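PDB 5OPF: chitin-binding domain 3 protein from Micromonospora aurantiaca ATCC 27029, which probably cleaves recalcitrant polysaccharides such as cellulose or chitin by oxidation, as a copper-dependent lytic polysaccharide monooxygenase. Local coordinates for residues F98-F103 and I113-T118; L129-L134 and Y173-A178. One frame throughout, in Å; residues are numbered along the deposited sequence.

Contact 1 (F98-F103 and I113-T118); sequences FRVKFF and IRVYVT
Val100 and Val115 meet tip to tip between the two sheets of the beta-sandwich of this lytic polysaccharide monooxygenase, and they illustrate how two facing sheets are joined by side chains alone. Strands 98-103 and 113-118 belong to different sheets. Their axes come no closer than 9.7 Å and run at 133° to each other, and no hydrogen bond passes between the segments. Val100, Phe102, Ile113, Val115 and Val117 point across the gap, and the ring of Phe98 bends into it, giving three apolar pairs: Phe98 with Val117, Val100 with Val115, and Phe102 with Ile113. In the central pair, one methyl of Val100 faces both methyls of its partner: Val100 CG2 lies 3.8 Å from Val115 CG1 and 4.0 Å from Val115 CG2.

The outer pairs approach differently. Phe98 and Val117 pass alongside each other, pointing opposite ways, and Val117 CG2 arrives at the edge of the phenyl ring, close to its plane. With CG placed between the backbone N and the carbonyl carbon (chi1 69°), the ring of Phe98 leans inward although its first bond does not aim at strand 113-118. At the other end, Ile113 is drawn out at full length (chi2 179°), and its terminal methyl comes obliquely to the root of the Phe102 ring.

The phenyl group of Phe102 also makes an edge-to-face pair with Trp176, whose indole is stacked on the copper ligand Tyr185. The Phe102 side chain lies about 9 Å from the copper ion, which places this end of the contact near the metal site. The Phe102 contact is the longest of the three, with Ile113 CD1 4.2 Å from Phe102 CG, against 3.7 Å from Val117 CG2 to Phe98 CZ.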
loop_
_atom_site.group_PDB
_atom_site.type_symbol
_atom_site.label_atom_id
_atom_site.label_comp_id
_atom_site.label_asym_id
_atom_site.label_seq_id
_atom_site.Cartn_x
_atom_site.Cartn_y
_atom_site.Cartn_z
ATOM N N PHE A 98 -15.798 -1.873 2.007
ATOM C CA PHE A 98 -14.757 -2.485 2.808
ATOM C C PHE A 98 -14.105 -1.407 3.650
ATOM O O PHE A 98 -14.450 -0.224 3.566
ATOM C CB PHE A 98 -13.758 -3.273 1.950
ATOM C CG PHE A 98 -12.893 -2.420 1.061
ATOM C CD1 PHE A 98 -13.398 -1.856 -0.096
ATOM C CD2 PHE A 98 -11.566 -2.200 1.380
ATOM C CE1 PHE A 98 -12.606 -1.088 -0.920
ATOM C CE2 PHE A 98 -10.765 -1.434 0.566
ATOM C CZ PHE A 98 -11.280 -0.874 -0.588
ATOM N N ARG A 99 -13.188 -1.842 4.504
ATOM C CA ARG A 99 -12.499 -0.975 5.444
ATOM C C ARG A 99 -10.999 -1.165 5.302
ATOM O O ARG A 99 -10.516 -2.302 5.268
ATOM C CB ARG A 99 -12.936 -1.317 6.874
ATOM C CG ARG A 99 -14.420 -1.055 7.071
ATOM C CD ARG A 99 -15.045 -1.881 8.175
ATOM N NE ARG A 99 -14.547 -1.555 9.508
ATOM C CZ ARG A 99 -14.753 -0.405 10.141
ATOM N NH1 ARG A 99 -15.420 0.584 9.550
ATOM N NH2 ARG A 99 -14.285 -0.239 11.367
ATOM N N VAL A 100 -10.267 -0.055 5.245
ATOM C CA VAL A 100 -8.812 -0.065 5.194
ATOM C C VAL A 100 -8.295 0.223 6.594
ATOM O O VAL A 100 -8.561 1.296 7.149
ATOM C CB VAL A 100 -8.300 0.987 4.198
ATOM C CG1 VAL A 100 -6.785 1.138 4.287
ATOM C CG2 VAL A 100 -8.744 0.640 2.766
ATOM N N LYS A 101 -7.561 -0.725 7.178
ATOM C CA LYS A 101 -6.953 -0.538 8.491
ATOM C C LYS A 101 -5.536 -0.021 8.309
ATOM O O LYS A 101 -4.677 -0.718 7.742
ATOM C CB LYS A 101 -6.925 -1.836 9.293
ATOM C CG LYS A 101 -6.421 -1.627 10.716
ATOM C CD LYS A 101 -6.358 -2.937 11.493
ATOM C CE LYS A 101 -5.622 -2.786 12.821
ATOM N NZ LYS A 101 -5.614 -4.081 13.585
ATOM N N PHE A 102 -5.303 1.202 8.786
ATOM C CA PHE A 102 -3.994 1.828 8.750
ATOM C C PHE A 102 -3.359 1.741 10.132
ATOM O O PHE A 102 -3.993 2.105 11.122
ATOM C CB PHE A 102 -4.076 3.291 8.304
ATOM C CG PHE A 102 -2.819 3.724 7.658
ATOM C CD1 PHE A 102 -1.692 4.010 8.411
ATOM C CD2 PHE A 102 -2.722 3.742 6.283
ATOM C CE1 PHE A 102 -0.496 4.316 7.780
ATOM C CE2 PHE A 102 -1.548 4.052 5.653
ATOM C CZ PHE A 102 -0.432 4.333 6.394
ATOM N N PHE A 103 -2.110 1.273 10.202
ATOM C CA PHE A 103 -1.365 1.155 11.454
ATOM C C PHE A 103 -0.164 2.090 11.416
ATOM O O PHE A 103 0.635 2.032 10.471
ATOM C CB PHE A 103 -0.905 -0.296 11.643
ATOM C CG PHE A 103 -0.000 -0.525 12.825
ATOM C CD1 PHE A 103 -0.353 -0.129 14.103
ATOM C CD2 PHE A 103 1.231 -1.144 12.642
ATOM C CE1 PHE A 103 0.504 -0.361 15.182
ATOM C CE2 PHE A 103 2.081 -1.374 13.713
ATOM C CZ PHE A 103 1.720 -0.970 14.975
ATOM N N ILE A 113 -5.989 10.810 4.789
ATOM C CA ILE A 113 -5.672 9.521 4.183
ATOM C C ILE A 113 -6.691 9.294 3.078
ATOM O O ILE A 113 -7.899 9.373 3.329
ATOM C CB ILE A 113 -5.697 8.353 5.193
ATOM C CG1 ILE A 113 -4.684 8.573 6.315
ATOM C CG2 ILE A 113 -5.395 7.032 4.463
ATOM C CD1 ILE A 113 -4.656 7.477 7.376
ATOM N N ARG A 114 -6.205 9.043 1.865
ATOM C CA ARG A 114 -7.047 8.841 0.695
ATOM C C ARG A 114 -6.931 7.392 0.249
ATOM O O ARG A 114 -5.830 6.841 0.182
ATOM C CB ARG A 114 -6.622 9.775 -0.438
ATOM C CG ARG A 114 -6.910 11.224 -0.138
ATOM C CD ARG A 114 -6.270 12.199 -1.121
ATOM N NE ARG A 114 -6.476 13.571 -0.666
ATOM C CZ ARG A 114 -5.735 14.614 -1.020
ATOM N NH1 ARG A 114 -4.743 14.480 -1.887
ATOM N NH2 ARG A 114 -5.987 15.796 -0.486
ATOM N N VAL A 115 -8.074 6.784 -0.064
ATOM C CA VAL A 115 -8.151 5.404 -0.539
ATOM C C VAL A 115 -8.719 5.402 -1.953
ATOM O O VAL A 115 -9.850 5.860 -2.182
ATOM C CB VAL A 115 -8.998 4.524 0.394
ATOM C CG1 VAL A 115 -9.126 3.095 -0.159
ATOM C CG2 VAL A 115 -8.423 4.507 1.801
ATOM N N TYR A 116 -7.934 4.873 -2.885
ATOM C CA TYR A 116 -8.317 4.697 -4.277
ATOM C C TYR A 116 -8.428 3.202 -4.574
ATOM O O TYR A 116 -7.718 2.382 -3.984
ATOM C CB TYR A 116 -7.236 5.273 -5.215
ATOM C CG TYR A 116 -7.014 6.758 -5.077
ATOM C CD1 TYR A 116 -6.149 7.275 -4.124
ATOM C CD2 TYR A 116 -7.676 7.649 -5.899
ATOM C CE1 TYR A 116 -5.967 8.630 -3.990
ATOM C CE2 TYR A 116 -7.495 9.015 -5.768
ATOM C CZ TYR A 116 -6.641 9.495 -4.804
ATOM O OH TYR A 116 -6.450 10.859 -4.652
ATOM N N VAL A 117 -9.292 2.839 -5.526
ATOM C CA VAL A 117 -9.371 1.472 -6.025
ATOM C C VAL A 117 -9.391 1.512 -7.545
ATOM O O VAL A 117 -10.034 2.373 -8.157
ATOM C CB VAL A 117 -10.598 0.714 -5.468
ATOM C CG1 VAL A 117 -10.771 -0.656 -6.125
ATOM C CG2 VAL A 117 -10.480 0.553 -3.958
ATOM N N THR A 118 -8.727 0.533 -8.154
ATOM C CA THR A 118 -8.717 0.407 -9.599
ATOM C C THR A 118 -10.124 0.199 -10.149
ATOM O O THR A 118 -11.016 -0.357 -9.495
ATOM C CB THR A 118 -7.767 -0.718 -10.038
ATOM O OG1 THR A 118 -8.003 -1.902 -9.274
ATOM C CG2 THR A 118 -6.333 -0.289 -9.835
#

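Contact 2 (L129-L134 and Y173-A178); sequences LRWSDL and YTIWQA
Trp131 and Tyr173 are brought together by two contrasting first torsions: Trp131 CG stands anti to its own carbonyl carbon (chi1 -76°), whereas Tyr173 CG stands opposite its backbone N (chi1 -165°). The two rings form an edge-to-face pair, the edge of Tyr173 turned to the face of the six-membered ring of Trp131, with centroids 5.7 Å apart and planes at 85°. The far corner of the indole does the touching, Trp131 CH2 lying 3.9 Å from Tyr173 CE2.

That same corner meets an aliphatic partner at its rim: Ile175 CD1 is 3.6 Å from Trp131 CH2, near the indole plane. Leu134 approaches the phenol from another direction, its CD1 3.7 Å from Tyr173 CD2. The tyrosine ring is packed by Trp131, which opens the 3-10 turn 131-133, and by Leu134, which follows it. The turn is tied down within itself, since Leu134 N donates to Trp131 O and the carboxylate of Asp133 accepts from Arg130 N through the anti side of OD2. No hydrogen bond joins the two segments. The polar atoms of both rings are instead held by backbone carbonyls that follow helix 60-63, Trp131 NE1 by Ile64 O and Tyr173 OH by Leu69 O, which should restrict how either ring can turn.

The contact packs the loop entering strand 134-140 against strand 169-178, both strands pairing with 110-118 in one mixed sheet. Around this apolar cluster, helix 60-63 touches Trp131 and Ile175 through His60, while Tyr173 also rests on Tyr186 and the disulfide-bonded Cys188 of strand 183-192.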
loop_
_atom_site.group_PDB
_atom_site.type_symbol
_atom_site.label_atom_id
_atom_site.label_comp_id
_atom_site.label_asym_id
_atom_site.label_seq_id
_atom_site.Cartn_x
_atom_site.Cartn_y
_atom_site.Cartn_z
ATOM N N LEU A 129 0.335 -0.048 -13.017
ATOM C CA LEU A 129 -0.683 0.759 -12.358
ATOM C C LEU A 129 -0.484 2.224 -12.721
ATOM O O LEU A 129 0.616 2.766 -12.577
ATOM C CB LEU A 129 -0.602 0.575 -10.846
ATOM C CG LEU A 129 -1.691 1.272 -10.024
ATOM C CD1 LEU A 129 -3.064 0.722 -10.338
ATOM C CD2 LEU A 129 -1.379 1.149 -8.553
ATOM N N ARG A 130 -1.553 2.857 -13.206
ATOM C CA ARG A 130 -1.557 4.259 -13.602
ATOM C C ARG A 130 -2.532 5.047 -12.733
ATOM O O ARG A 130 -3.533 4.511 -12.251
ATOM C CB ARG A 130 -2.046 4.407 -15.042
ATOM C CG ARG A 130 -1.292 3.588 -16.033
ATOM C CD ARG A 130 -1.877 3.740 -17.426
ATOM N NE ARG A 130 -1.019 3.085 -18.394
ATOM C CZ ARG A 130 0.165 3.550 -18.781
ATOM N NH1 ARG A 130 0.641 4.698 -18.299
ATOM N NH2 ARG A 130 0.870 2.863 -19.661
ATOM N N TRP A 131 -2.259 6.338 -12.563
ATOM C CA TRP A 131 -3.205 7.189 -11.853
ATOM C C TRP A 131 -4.595 7.130 -12.484
ATOM O O TRP A 131 -5.608 7.123 -11.771
ATOM C CB TRP A 131 -2.689 8.625 -11.796
ATOM C CG TRP A 131 -1.586 8.829 -10.797
ATOM C CD1 TRP A 131 -0.244 8.816 -11.038
ATOM C CD2 TRP A 131 -1.736 9.097 -9.394
ATOM N NE1 TRP A 131 0.449 9.045 -9.878
ATOM C CE2 TRP A 131 -0.443 9.223 -8.856
ATOM C CE3 TRP A 131 -2.831 9.224 -8.540
ATOM C CZ2 TRP A 131 -0.212 9.494 -7.509
ATOM C CZ3 TRP A 131 -2.598 9.485 -7.197
ATOM C CH2 TRP A 131 -1.299 9.627 -6.704
ATOM N N SER A 132 -4.673 7.060 -13.816
ATOM C CA SER A 132 -5.969 7.041 -14.494
ATOM C C SER A 132 -6.736 5.742 -14.274
ATOM O O SER A 132 -7.936 5.682 -14.579
ATOM C CB SER A 132 -5.781 7.293 -15.992
ATOM O OG SER A 132 -5.030 6.264 -16.594
ATOM N N ASP A 133 -6.082 4.699 -13.780
ATOM C CA ASP A 133 -6.789 3.485 -13.390
ATOM C C ASP A 133 -7.521 3.614 -12.061
ATOM O O ASP A 133 -8.333 2.731 -11.743
ATOM C CB ASP A 133 -5.810 2.319 -13.247
ATOM C CG ASP A 133 -5.156 1.919 -14.555
ATOM O OD1 ASP A 133 -5.883 1.780 -15.555
ATOM O OD2 ASP A 133 -3.910 1.728 -14.561
ATOM N N LEU A 134 -7.278 4.671 -11.289
ATOM C CA LEU A 134 -7.731 4.768 -9.904
ATOM C C LEU A 134 -8.922 5.706 -9.751
ATOM O O LEU A 134 -8.979 6.777 -10.369
ATOM C CB LEU A 134 -6.609 5.302 -9.021
ATOM C CG LEU A 134 -5.410 4.383 -8.844
ATOM C CD1 LEU A 134 -4.333 5.121 -8.058
ATOM C CD2 LEU A 134 -5.782 3.080 -8.147
ATOM N N TYR A 173 -5.003 1.693 -3.588
ATOM C CA TYR A 173 -3.875 2.605 -3.412
ATOM C C TYR A 173 -4.249 3.589 -2.323
ATOM O O TYR A 173 -5.216 4.347 -2.469
ATOM C CB TYR A 173 -3.559 3.364 -4.690
ATOM C CG TYR A 173 -2.217 4.065 -4.733
ATOM C CD1 TYR A 173 -1.028 3.375 -4.469
ATOM C CD2 TYR A 173 -2.114 5.400 -5.111
ATOM C CE1 TYR A 173 0.215 3.992 -4.569
ATOM C CE2 TYR A 173 -0.879 6.020 -5.223
ATOM C CZ TYR A 173 0.277 5.312 -4.964
ATOM O OH TYR A 173 1.499 5.928 -5.142
ATOM N N THR A 174 -3.489 3.571 -1.234
ATOM C CA THR A 174 -3.746 4.406 -0.071
ATOM C C THR A 174 -2.598 5.403 0.073
ATOM O O THR A 174 -1.416 5.014 0.084
ATOM C CB THR A 174 -3.906 3.544 1.196
ATOM O OG1 THR A 174 -5.003 2.632 1.035
ATOM C CG2 THR A 174 -4.183 4.406 2.413
ATOM N N ILE A 175 -2.950 6.679 0.211
ATOM C CA ILE A 175 -1.993 7.768 0.406
ATOM C C ILE A 175 -2.225 8.345 1.796
ATOM O O ILE A 175 -3.324 8.823 2.102
ATOM C CB ILE A 175 -2.151 8.875 -0.653
ATOM C CG1 ILE A 175 -2.008 8.298 -2.061
ATOM C CG2 ILE A 175 -1.123 10.011 -0.388
ATOM C CD1 ILE A 175 -2.169 9.321 -3.176
ATOM N N TRP A 176 -1.196 8.302 2.637
ATOM C CA TRP A 176 -1.219 8.906 3.965
ATOM C C TRP A 176 -0.327 10.139 3.965
ATOM O O TRP A 176 0.887 10.027 3.756
ATOM C CB TRP A 176 -0.680 7.913 4.988
ATOM C CG TRP A 176 -0.482 8.412 6.411
ATOM C CD1 TRP A 176 -1.172 9.395 7.081
ATOM C CD2 TRP A 176 0.452 7.870 7.347
ATOM N NE1 TRP A 176 -0.708 9.485 8.384
ATOM C CE2 TRP A 176 0.288 8.560 8.562
ATOM C CE3 TRP A 176 1.427 6.880 7.265
ATOM C CZ2 TRP A 176 1.042 8.258 9.693
ATOM C CZ3 TRP A 176 2.181 6.594 8.379
ATOM C CH2 TRP A 176 1.977 7.274 9.579
ATOM N N GLN A 177 -0.908 11.314 4.208
ATOM C CA GLN A 177 -0.139 12.530 4.449
ATOM C C GLN A 177 -0.035 12.671 5.963
ATOM O O GLN A 177 -1.035 12.940 6.633
ATOM C CB GLN A 177 -0.838 13.737 3.823
ATOM C CG GLN A 177 -0.098 15.056 4.030
ATOM C CD GLN A 177 1.184 15.157 3.231
ATOM O OE1 GLN A 177 1.284 14.628 2.138
ATOM N NE2 GLN A 177 2.159 15.871 3.762
ATOM N N ALA A 178 1.153 12.452 6.508
ATOM C CA ALA A 178 1.357 12.513 7.949
ATOM C C ALA A 178 1.387 13.970 8.411
ATOM O O ALA A 178 1.632 14.887 7.619
ATOM C CB ALA A 178 2.651 11.802 8.317
#

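In the fold
From the N terminus, strand 97-104 leads through a short loop into strand 110-118, and contact 1 closes this short excursion by facing one sheet of the sandwich against the other. Only then does contact 2 open: its 129-134 loop leads into strand 134-140, and the chain passes through strands 149-151 and 154-162 before returning at 173-178. The contacts therefore follow in series, neither nested nor crossed. They are joined side by side within one sheet, because strands 110-118 and 169-178 are antiparallel neighbours, with backbone bonds pairing Tyr116 with Tyr173 and Arg114 with Ile175. Contact 1 thus links the sheets, whereas contact 2 fastens a loop to one of them.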